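PDB 1RTR: geranyltranstransferase from Staphylococcus aureus, which catalyses the condensation of isopentenyl diphosphate with allylic diphosphates to build farnesyl diphosphate, a precursor in isoprenoid biosynthesis. Local coordinates for residues E16-S24 with M34-R44. Numbering follows the deposited sequence.
Sequences ELSVAINKS and MLYSLNAGGKR
Van der Waals packing carries the contact between L17, I21 and K23 on one side and M34, L35 and L38 on the other. I21, in the loop after helix 6-18, packs against the C-terminal part of helix 30-38. M34 CE meets both of its branches, CD1 at 3.7 Å and CG2 at 3.9 Å, with I21 CG1 anti to the carbonyl carbon (chi1 -52°). I21 and M34 cross at about a right angle and also pack on H147 of the second subunit. I21 and L35 slide past each other in opposite directions. L17, near the end of helix 6-18, sets CD2 4.1 Å from L38 CG.

The L35 methyls also meet polar atoms: CD1 lies 3.6 Å from L17 O, and CD2 is 3.7 Å from both I21 O and K23 NZ.

At R44, just before helix 45-56, L17 CD1 stands over the centre of one guanidinium face, 3.5 Å from CZ; the backbone N of G42 lies over the opposite face. R44 NH1 donates to L38 O at 2.9 Å in a bent bond (N-H...O 138°), the acceptor 26° out of the guanidinium plane. NH2 adds a weak bond to the same oxygen and a salt bridge to E72 of helix 65-83.

No hydrogen bond joins the two segments. Cohesion rests on methyl packing, including methyls against carbonyl oxygens and a lysine amine, while the buried charge of R44 is probably balanced by E72.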
ATOM      1  N   GLU A  16      -7.240   5.780 -19.640  1.00 66.11           N
ATOM      2  CA  GLU A  16      -6.027   5.735 -18.828  1.00 66.25           C
ATOM      3  C   GLU A  16      -5.934   4.469 -17.973  1.00 66.05           C
ATOM      4  O   GLU A  16      -4.862   3.896 -17.842  1.00 66.02           O
ATOM      5  CB  GLU A  16      -5.902   6.988 -17.968  1.00 66.29           C
ATOM      6  CG  GLU A  16      -5.726   8.261 -18.780  1.00 66.85           C
ATOM      7  CD  GLU A  16      -4.281   8.532 -19.170  1.00 68.53           C
ATOM      8  OE1 GLU A  16      -3.384   7.720 -18.829  1.00 68.42           O
ATOM      9  OE2 GLU A  16      -4.041   9.581 -19.810  1.00 69.41           O
ATOM     10  N   LEU A  17      -7.054   4.021 -17.420  1.00 66.03           N
ATOM     11  CA  LEU A  17      -7.046   2.845 -16.560  1.00 66.12           C
ATOM     12  C   LEU A  17      -6.832   1.540 -17.326  1.00 66.55           C
ATOM     13  O   LEU A  17      -6.256   0.603 -16.782  1.00 66.84           O
ATOM     14  CB  LEU A  17      -8.329   2.760 -15.730  1.00 65.99           C
ATOM     15  CG  LEU A  17      -8.562   3.751 -14.585  1.00 65.84           C
ATOM     16  CD1 LEU A  17      -9.972   3.575 -14.052  1.00 65.66           C
ATOM     17  CD2 LEU A  17      -7.557   3.587 -13.459  1.00 65.30           C
ATOM     18  N   SER A  18      -7.305   1.477 -18.575  1.00 66.96           N
ATOM     19  CA  SER A  18      -7.166   0.281 -19.416  1.00 67.14           C
ATOM     20  C   SER A  18      -5.711   0.011 -19.804  1.00 67.58           C
ATOM     21  O   SER A  18      -5.334  -1.121 -20.127  1.00 67.58           O
ATOM     22  CB  SER A  18      -8.017   0.407 -20.687  1.00 67.18           C
ATOM     23  OG  SER A  18      -7.442   1.318 -21.612  1.00 66.29           O
ATOM     24  N   VAL A  19      -4.902   1.058 -19.760  1.00 67.94           N
ATOM     25  CA  VAL A  19      -3.526   0.984 -20.199  1.00 68.60           C
ATOM     26  C   VAL A  19      -2.555   1.428 -19.082  1.00 68.80           C
ATOM     27  O   VAL A  19      -1.441   1.864 -19.356  1.00 68.60           O
ATOM     28  CB  VAL A  19      -3.366   1.792 -21.525  1.00 68.64           C
ATOM     29  CG1 VAL A  19      -3.178   3.293 -21.256  1.00 68.98           C
ATOM     30  CG2 VAL A  19      -2.255   1.221 -22.392  1.00 69.57           C
ATOM     31  N   ALA A  20      -2.983   1.279 -17.822  1.00 69.45           N
ATOM     32  CA  ALA A  20      -2.231   1.777 -16.655  1.00 69.89           C
ATOM     33  C   ALA A  20      -1.270   0.750 -16.056  1.00 70.22           C
ATOM     34  O   ALA A  20      -0.398   1.096 -15.268  1.00 70.06           O
ATOM     35  CB  ALA A  20      -3.185   2.298 -15.577  1.00 69.81           C
ATOM     36  N   ILE A  21      -1.459  -0.513 -16.424  1.00 70.98           N
ATOM     37  CA  ILE A  21      -0.582  -1.598 -16.006  1.00 71.94           C
ATOM     38  C   ILE A  21      -0.007  -2.253 -17.263  1.00 72.63           C
ATOM     39  O   ILE A  21      -0.751  -2.609 -18.172  1.00 72.78           O
ATOM     40  CB  ILE A  21      -1.358  -2.643 -15.135  1.00 71.75           C
ATOM     41  CG1 ILE A  21      -2.103  -1.965 -13.982  1.00 71.91           C
ATOM     42  CG2 ILE A  21      -0.429  -3.739 -14.608  1.00 71.20           C
ATOM     43  CD1 ILE A  21      -1.209  -1.219 -12.986  1.00 73.60           C
ATOM     44  N   ASN A  22       1.313  -2.386 -17.318  1.00 73.75           N
ATOM     45  CA  ASN A  22       1.969  -3.024 -18.461  1.00 74.95           C
ATOM     46  C   ASN A  22       1.994  -4.539 -18.322  1.00 75.84           C
ATOM     47  O   ASN A  22       2.108  -5.071 -17.209  1.00 75.71           O
ATOM     48  CB  ASN A  22       3.390  -2.494 -18.650  1.00 74.67           C
ATOM     49  CG  ASN A  22       3.418  -1.093 -19.220  1.00 75.10           C
ATOM     50  OD1 ASN A  22       2.729  -0.782 -20.195  1.00 74.77           O
ATOM     51  ND2 ASN A  22       4.219  -0.234 -18.611  1.00 76.02           N
ATOM     52  N   LYS A  23       1.901  -5.221 -19.464  1.00 76.95           N
ATOM     53  CA  LYS A  23       1.826  -6.683 -19.507  1.00 77.95           C
ATOM     54  C   LYS A  23       2.988  -7.405 -18.804  1.00 77.96           C
ATOM     55  O   LYS A  23       4.122  -6.905 -18.755  1.00 77.69           O
ATOM     56  CB  LYS A  23       1.656  -7.175 -20.957  1.00 78.41           C
ATOM     57  CG  LYS A  23       0.246  -6.942 -21.551  1.00 80.22           C
ATOM     58  CD  LYS A  23      -0.889  -7.202 -20.529  1.00 82.10           C
ATOM     59  CE  LYS A  23      -2.175  -6.451 -20.894  1.00 82.99           C
ATOM     60  NZ  LYS A  23      -2.065  -4.970 -20.700  1.00 83.53           N
ATOM     61  N   SER A  24       2.668  -8.582 -18.266  1.00 78.19           N
ATOM     62  CA  SER A  24       3.570  -9.396 -17.444  1.00 78.57           C
ATOM     63  C   SER A  24       4.913  -9.724 -18.102  1.00 78.57           C
ATOM     64  O   SER A  24       4.961 -10.201 -19.240  1.00 78.53           O
ATOM     65  CB  SER A  24       2.878 -10.709 -17.034  1.00 78.65           C
ATOM     66  OG  SER A  24       1.524 -10.752 -17.468  1.00 79.30           O
ATOM     67  N   MET A  34      -5.252  -7.706 -12.128  1.00 60.37           N
ATOM     68  CA  MET A  34      -5.260  -6.286 -11.778  1.00 59.50           C
ATOM     69  C   MET A  34      -6.154  -5.511 -12.741  1.00 60.05           C
ATOM     70  O   MET A  34      -7.065  -4.794 -12.317  1.00 60.05           O
ATOM     71  CB  MET A  34      -3.835  -5.696 -11.795  1.00 58.74           C
ATOM     72  CG  MET A  34      -2.926  -6.106 -10.616  1.00 55.33           C
ATOM     73  SD  MET A  34      -1.131  -5.918 -10.922  1.00 47.11           S
ATOM     74  CE  MET A  34      -0.945  -4.201 -10.739  1.00 48.41           C
ATOM     75  N   LEU A  35      -5.885  -5.678 -14.037  1.00 60.75           N
ATOM     76  CA  LEU A  35      -6.609  -5.004 -15.114  1.00 61.06           C
ATOM     77  C   LEU A  35      -8.086  -5.380 -15.171  1.00 61.34           C
ATOM     78  O   LEU A  35      -8.937  -4.531 -15.438  1.00 61.21           O
ATOM     79  CB  LEU A  35      -5.948  -5.305 -16.459  1.00 60.94           C
ATOM     80  CG  LEU A  35      -5.165  -4.200 -17.173  1.00 61.48           C
ATOM     81  CD1 LEU A  35      -5.151  -2.844 -16.442  1.00 60.10           C
ATOM     82  CD2 LEU A  35      -3.748  -4.679 -17.443  1.00 62.49           C
ATOM     83  N   TYR A  36      -8.383  -6.649 -14.918  1.00 62.07           N
ATOM     84  CA  TYR A  36      -9.765  -7.123 -14.892  1.00 63.09           C
ATOM     85  C   TYR A  36     -10.648  -6.280 -13.967  1.00 63.38           C
ATOM     86  O   TYR A  36     -11.687  -5.773 -14.405  1.00 63.70           O
ATOM     87  CB  TYR A  36      -9.838  -8.613 -14.513  1.00 63.11           C
ATOM     88  CG  TYR A  36     -11.244  -9.179 -14.464  1.00 64.35           C
ATOM     89  CD1 TYR A  36     -11.957  -9.457 -15.638  1.00 63.99           C
ATOM     90  CD2 TYR A  36     -11.865  -9.435 -13.239  1.00 66.21           C
ATOM     91  CE1 TYR A  36     -13.251  -9.977 -15.592  1.00 64.17           C
ATOM     92  CE2 TYR A  36     -13.164  -9.962 -13.181  1.00 66.64           C
ATOM     93  CZ  TYR A  36     -13.849 -10.227 -14.360  1.00 66.05           C
ATOM     94  OH  TYR A  36     -15.128 -10.743 -14.280  1.00 66.31           O
ATOM     95  N   SER A  37     -10.236  -6.134 -12.704  1.00 63.44           N
ATOM     96  CA  SER A  37     -10.990  -5.346 -11.725  1.00 63.62           C
ATOM     97  C   SER A  37     -10.917  -3.844 -11.998  1.00 63.92           C
ATOM     98  O   SER A  37     -11.890  -3.122 -11.811  1.00 63.84           O
ATOM     99  CB  SER A  37     -10.512  -5.639 -10.308  1.00 63.38           C
ATOM    100  OG  SER A  37     -10.654  -7.005  -9.991  1.00 63.38           O
ATOM    101  N   LEU A  38      -9.752  -3.384 -12.438  1.00 64.59           N
ATOM    102  CA  LEU A  38      -9.547  -1.984 -12.774  1.00 65.45           C
ATOM    103  C   LEU A  38     -10.494  -1.535 -13.882  1.00 66.43           C
ATOM    104  O   LEU A  38     -10.925  -0.379 -13.900  1.00 66.73           O
ATOM    105  CB  LEU A  38      -8.089  -1.747 -13.178  1.00 65.12           C
ATOM    106  CG  LEU A  38      -7.368  -0.451 -12.792  1.00 64.92           C
ATOM    107  CD1 LEU A  38      -7.563  -0.069 -11.318  1.00 63.43           C
ATOM    108  CD2 LEU A  38      -5.887  -0.583 -13.130  1.00 63.98           C
ATOM    109  N   ASN A  39     -10.820  -2.455 -14.792  1.00 67.64           N
ATOM    110  CA  ASN A  39     -11.727  -2.178 -15.910  1.00 68.80           C
ATOM    111  C   ASN A  39     -13.175  -2.620 -15.687  1.00 69.31           C
ATOM    112  O   ASN A  39     -14.016  -2.413 -16.562  1.00 69.60           O
ATOM    113  CB  ASN A  39     -11.206  -2.807 -17.204  1.00 68.90           C
ATOM    114  CG  ASN A  39      -9.937  -2.162 -17.691  1.00 69.89           C
ATOM    115  OD1 ASN A  39      -8.969  -2.850 -18.014  1.00 71.88           O
ATOM    116  ND2 ASN A  39      -9.923  -0.836 -17.745  1.00 70.33           N
ATOM    117  N   ALA A  40     -13.457  -3.218 -14.524  1.00 69.89           N
ATOM    118  CA  ALA A  40     -14.816  -3.617 -14.130  1.00 70.30           C
ATOM    119  C   ALA A  40     -15.836  -2.580 -14.564  1.00 70.62           C
ATOM    120  O   ALA A  40     -16.949  -2.924 -14.968  1.00 71.06           O
ATOM    121  CB  ALA A  40     -14.909  -3.844 -12.617  1.00 70.14           C
ATOM    122  N   GLY A  41     -15.438  -1.313 -14.494  1.00 70.75           N
ATOM    123  CA  GLY A  41     -16.277  -0.222 -14.938  1.00 70.92           C
ATOM    124  C   GLY A  41     -17.232   0.139 -13.824  1.00 71.11           C
ATOM    125  O   GLY A  41     -18.073  -0.678 -13.410  1.00 71.55           O
ATOM    126  N   GLY A  42     -17.075   1.356 -13.321  1.00 70.58           N
ATOM    127  CA  GLY A  42     -17.983   1.907 -12.341  1.00 69.96           C
ATOM    128  C   GLY A  42     -18.344   3.317 -12.743  1.00 69.51           C
ATOM    129  O   GLY A  42     -18.237   3.692 -13.914  1.00 69.76           O
ATOM    130  N   LYS A  43     -18.770   4.099 -11.759  1.00 68.56           N
ATOM    131  CA  LYS A  43     -19.169   5.478 -11.981  1.00 67.67           C
ATOM    132  C   LYS A  43     -17.936   6.399 -12.009  1.00 66.16           C
ATOM    133  O   LYS A  43     -17.966   7.479 -12.615  1.00 66.08           O
ATOM    134  CB  LYS A  43     -20.177   5.907 -10.898  1.00 68.48           C
ATOM    135  CG  LYS A  43     -21.297   4.865 -10.584  1.00 70.47           C
ATOM    136  CD  LYS A  43     -22.074   5.191  -9.267  1.00 74.06           C
ATOM    137  CE  LYS A  43     -23.605   4.933  -9.382  1.00 75.39           C
ATOM    138  NZ  LYS A  43     -23.997   3.485  -9.181  1.00 75.67           N
ATOM    139  N   ARG A  44     -16.860   5.945 -11.353  1.00 64.24           N
ATOM    140  CA  ARG A  44     -15.569   6.658 -11.249  1.00 62.19           C
ATOM    141  C   ARG A  44     -15.635   8.011 -10.536  1.00 61.09           C
ATOM    142  O   ARG A  44     -14.896   8.934 -10.892  1.00 61.22           O
ATOM    143  CB  ARG A  44     -14.891   6.824 -12.628  1.00 61.85           C
ATOM    144  CG  ARG A  44     -14.825   5.583 -13.469  1.00 60.59           C
ATOM    145  CD  ARG A  44     -13.866   4.542 -12.979  1.00 61.23           C
ATOM    146  NE  ARG A  44     -13.629   3.541 -14.005  1.00 63.17           N
ATOM    147  CZ  ARG A  44     -13.191   2.313 -13.780  1.00 64.08           C
ATOM    148  NH1 ARG A  44     -13.011   1.483 -14.799  1.00 64.68           N
ATOM    149  NH2 ARG A  44     -12.920   1.910 -12.548  1.00 64.11           N
TER